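Local coordinates for protein O-methyltransferase (Coxiella burnetii, PDB 3TR6) that probably transfers a methyl group from S-adenosylmethionine to an oxygen of its substrate, as a class I O-methyltransferase that carries a bound metal ion, at residues 149-154 / 191-196. Sequence-based numbering, arbitrary orientation.
With SAH (S-adenosyl-L-homocysteine), chain C.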
loop_
_atom_site.group_PDB
_atom_site.type_symbol
_atom_site.label_atom_id
_atom_site.label_comp_id
_atom_site.label_asym_id
_atom_site.label_seq_id
_atom_site.Cartn_x
_atom_site.Cartn_y
_atom_site.Cartn_z
ATOM N N ASP A 149 -3.443 -22.554 -1.968
ATOM C CA ASP A 149 -2.303 -23.461 -2.077
ATOM C C ASP A 149 -1.163 -22.792 -2.842
ATOM O O ASP A 149 -1.343 -22.346 -3.976
ATOM C CB ASP A 149 -2.712 -24.784 -2.739
ATOM C CG ASP A 149 -3.558 -24.582 -3.989
ATOM O OD1 ASP A 149 -4.572 -23.854 -3.917
ATOM O OD2 ASP A 149 -3.210 -25.156 -5.044
ATOM N N LYS A 150 0.010 -22.727 -2.218
ATOM C CA LYS A 150 1.130 -21.961 -2.766
ATOM C C LYS A 150 1.723 -22.570 -4.036
ATOM O O LYS A 150 2.312 -21.863 -4.850
ATOM C CB LYS A 150 2.225 -21.760 -1.713
ATOM C CG LYS A 150 1.713 -21.241 -0.375
ATOM C CD LYS A 150 0.817 -20.018 -0.536
ATOM C CE LYS A 150 0.220 -19.603 0.807
ATOM N NZ LYS A 150 -0.928 -18.662 0.668
ATOM N N ALA A 151 1.571 -23.879 -4.202
ATOM C CA ALA A 151 2.095 -24.552 -5.385
ATOM C C ALA A 151 1.510 -23.960 -6.669
ATOM O O ALA A 151 2.164 -23.943 -7.714
ATOM C CB ALA A 151 1.817 -26.048 -5.312
ATOM N N ASN A 152 0.280 -23.463 -6.577
ATOM C CA ASN A 152 -0.433 -22.961 -7.744
ATOM C C ASN A 152 -0.457 -21.443 -7.898
ATOM O O ASN A 152 -1.263 -20.921 -8.670
ATOM C CB ASN A 152 -1.875 -23.480 -7.749
ATOM C CG ASN A 152 -1.993 -24.876 -8.323
ATOM O OD1 ASN A 152 -1.251 -25.249 -9.232
ATOM N ND2 ASN A 152 -2.934 -25.654 -7.798
ATOM N N THR A 153 0.408 -20.724 -7.185
ATOM C CA THR A 153 0.334 -19.264 -7.226
ATOM C C THR A 153 0.634 -18.702 -8.617
ATOM O O THR A 153 0.030 -17.712 -9.020
ATOM C CB THR A 153 1.225 -18.556 -6.161
ATOM O OG1 THR A 153 2.588 -18.540 -6.596
ATOM C CG2 THR A 153 1.119 -19.240 -4.809
ATOM N N ASP A 154 1.556 -19.325 -9.347
ATOM C CA ASP A 154 1.866 -18.861 -10.702
ATOM C C ASP A 154 0.661 -19.035 -11.617
ATOM O O ASP A 154 0.281 -18.113 -12.338
ATOM C CB ASP A 154 3.081 -19.584 -11.289
ATOM C CG ASP A 154 3.569 -18.945 -12.582
ATOM O OD1 ASP A 154 4.323 -17.955 -12.506
ATOM O OD2 ASP A 154 3.193 -19.426 -13.671
ATOM N N ASN A 191 9.582 -23.307 -1.319
ATOM C CA ASN A 191 10.443 -22.137 -1.226
ATOM C C ASN A 191 11.052 -21.778 -2.576
ATOM O O ASN A 191 11.155 -20.604 -2.925
ATOM C CB ASN A 191 11.536 -22.347 -0.180
ATOM C CG ASN A 191 12.175 -21.049 0.254
ATOM O OD1 ASN A 191 11.575 -20.271 0.995
ATOM N ND2 ASN A 191 13.399 -20.809 -0.201
ATOM N N GLN A 192 11.446 -22.791 -3.339
ATOM C CA GLN A 192 12.000 -22.564 -4.667
ATOM C C GLN A 192 10.944 -22.036 -5.643
ATOM O O GLN A 192 11.257 -21.261 -6.545
ATOM C CB GLN A 192 12.649 -23.841 -5.206
ATOM C CG GLN A 192 14.021 -24.139 -4.613
ATOM C CD GLN A 192 15.081 -23.138 -5.051
ATOM O OE1 GLN A 192 15.576 -22.342 -4.249
ATOM N NE2 GLN A 192 15.441 -23.180 -6.330
ATOM N N LEU A 193 9.697 -22.458 -5.455
ATOM C CA LEU A 193 8.598 -21.980 -6.290
ATOM C C LEU A 193 8.334 -20.491 -6.087
ATOM O O LEU A 193 8.076 -19.765 -7.048
ATOM C CB LEU A 193 7.314 -22.770 -6.021
ATOM C CG LEU A 193 7.132 -24.068 -6.802
ATOM C CD1 LEU A 193 5.704 -24.559 -6.660
ATOM C CD2 LEU A 193 7.483 -23.865 -8.268
ATOM N N ILE A 194 8.393 -20.048 -4.835
ATOM C CA ILE A 194 8.122 -18.654 -4.501
ATOM C C ILE A 194 9.294 -17.752 -4.871
ATOM O O ILE A 194 9.100 -16.608 -5.278
ATOM C CB ILE A 194 7.765 -18.484 -3.013
ATOM C CG1 ILE A 194 6.456 -19.211 -2.706
ATOM C CG2 ILE A 194 7.643 -17.013 -2.655
ATOM C CD1 ILE A 194 5.352 -18.911 -3.704
ATOM N N ARG A 195 10.510 -18.268 -4.731
ATOM C CA ARG A 195 11.687 -17.527 -5.163
ATOM C C ARG A 195 11.640 -17.337 -6.674
ATOM O O ARG A 195 11.927 -16.257 -7.189
ATOM C CB ARG A 195 12.975 -18.241 -4.743
ATOM C CG ARG A 195 13.340 -18.038 -3.280
ATOM C CD ARG A 195 14.636 -18.747 -2.918
ATOM N NE ARG A 195 15.696 -18.458 -3.879
ATOM C CZ ARG A 195 16.513 -17.411 -3.805
ATOM N NH1 ARG A 195 16.401 -16.545 -2.805
ATOM N NH2 ARG A 195 17.447 -17.232 -4.731
ATOM N N LEU A 196 11.259 -18.396 -7.380
ATOM C CA LEU A 196 11.126 -18.338 -8.826
ATOM C C LEU A 196 10.010 -17.373 -9.216
ATOM O O LEU A 196 10.127 -16.643 -10.200
ATOM C CB LEU A 196 10.839 -19.733 -9.386
ATOM C CG LEU A 196 10.940 -19.895 -10.903
ATOM C CD1 LEU A 196 12.360 -19.607 -11.376
ATOM C CD2 LEU A 196 10.502 -21.288 -11.324
HETATM N N SAH C . -7.399 -15.598 2.967
HETATM C CA SAH C . -7.660 -16.624 3.939
HETATM C CB SAH C . -6.500 -17.600 4.042
HETATM C CG SAH C . -6.741 -18.995 3.514
HETATM S SD SAH C . -5.476 -20.220 3.822
HETATM C C SAH C . -7.906 -16.006 5.271
HETATM O O SAH C . -7.800 -16.716 6.309
HETATM O OXT SAH C . -8.214 -14.791 5.371
HETATM C "C5'" SAH C . -5.439 -21.402 2.484
HETATM C "C4'" SAH C . -6.700 -21.896 2.017
HETATM O "O4'" SAH C . -6.555 -22.384 0.638
HETATM C "C3'" SAH C . -7.133 -23.057 2.822
HETATM O "O3'" SAH C . -8.362 -22.796 3.362
HETATM C "C2'" SAH C . -7.220 -24.178 1.873
HETATM O "O2'" SAH C . -8.315 -24.961 2.144
HETATM C "C1'" SAH C . -7.380 -23.505 0.560
HETATM N N9 SAH C . -7.040 -24.298 -0.617
HETATM C C8 SAH C . -6.050 -25.197 -0.728
HETATM N N7 SAH C . -6.080 -25.691 -1.976
HETATM C C5 SAH C . -7.086 -25.108 -2.658
HETATM C C6 SAH C . -7.578 -25.230 -3.961
HETATM N N6 SAH C . -6.980 -26.137 -4.888
HETATM N N1 SAH C . -8.628 -24.476 -4.330
HETATM C C2 SAH C . -9.202 -23.621 -3.473
HETATM N N3 SAH C . -8.756 -23.483 -2.218
HETATM C C4 SAH C . -7.704 -24.210 -1.787
#
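Leu193 reaches from helix 189-203 to the backbone of Ala151, its CD1 lying 3.7 Å from Ala151 O and 4.4 Å from Ala151 CB. The next residue, Ile194, brings its CD1 to 4.0 Å from Thr153 OG1, the two side chains crossing at about a right angle. Ile194 CG1 stands anti to its carbonyl carbon (chi1 -65°), which helps bring the terminal methyl across to the threonine. No hydrogen bond links the two segments; Phe197, one turn further along the helix, also packs against Thr153, and Asp154 forms a salt bridge with Lys200.

Behind this packing the chain leads back to the bound S-adenosyl-L-homocysteine. Asn152 ND2 donates to Asp149 OD2 at 2.8 Å; the oxygen lies 33° out of the amide plane, and the bond is bent, 132° at the hydrogen. Asp149 OD1 pairs with Tyr156 OH and lies over the face of the adenine's five-membered ring. Lys150 heads the other way, its NZ bonded to Ala148 O near the nickel ion. Van der Waals packing of methyls against oxygens, with one loose apolar pair, thus joins helix 189-203 to the 3-10 turn and the start of helix 153-163, while polar bonds help set the carboxylate over the adenine.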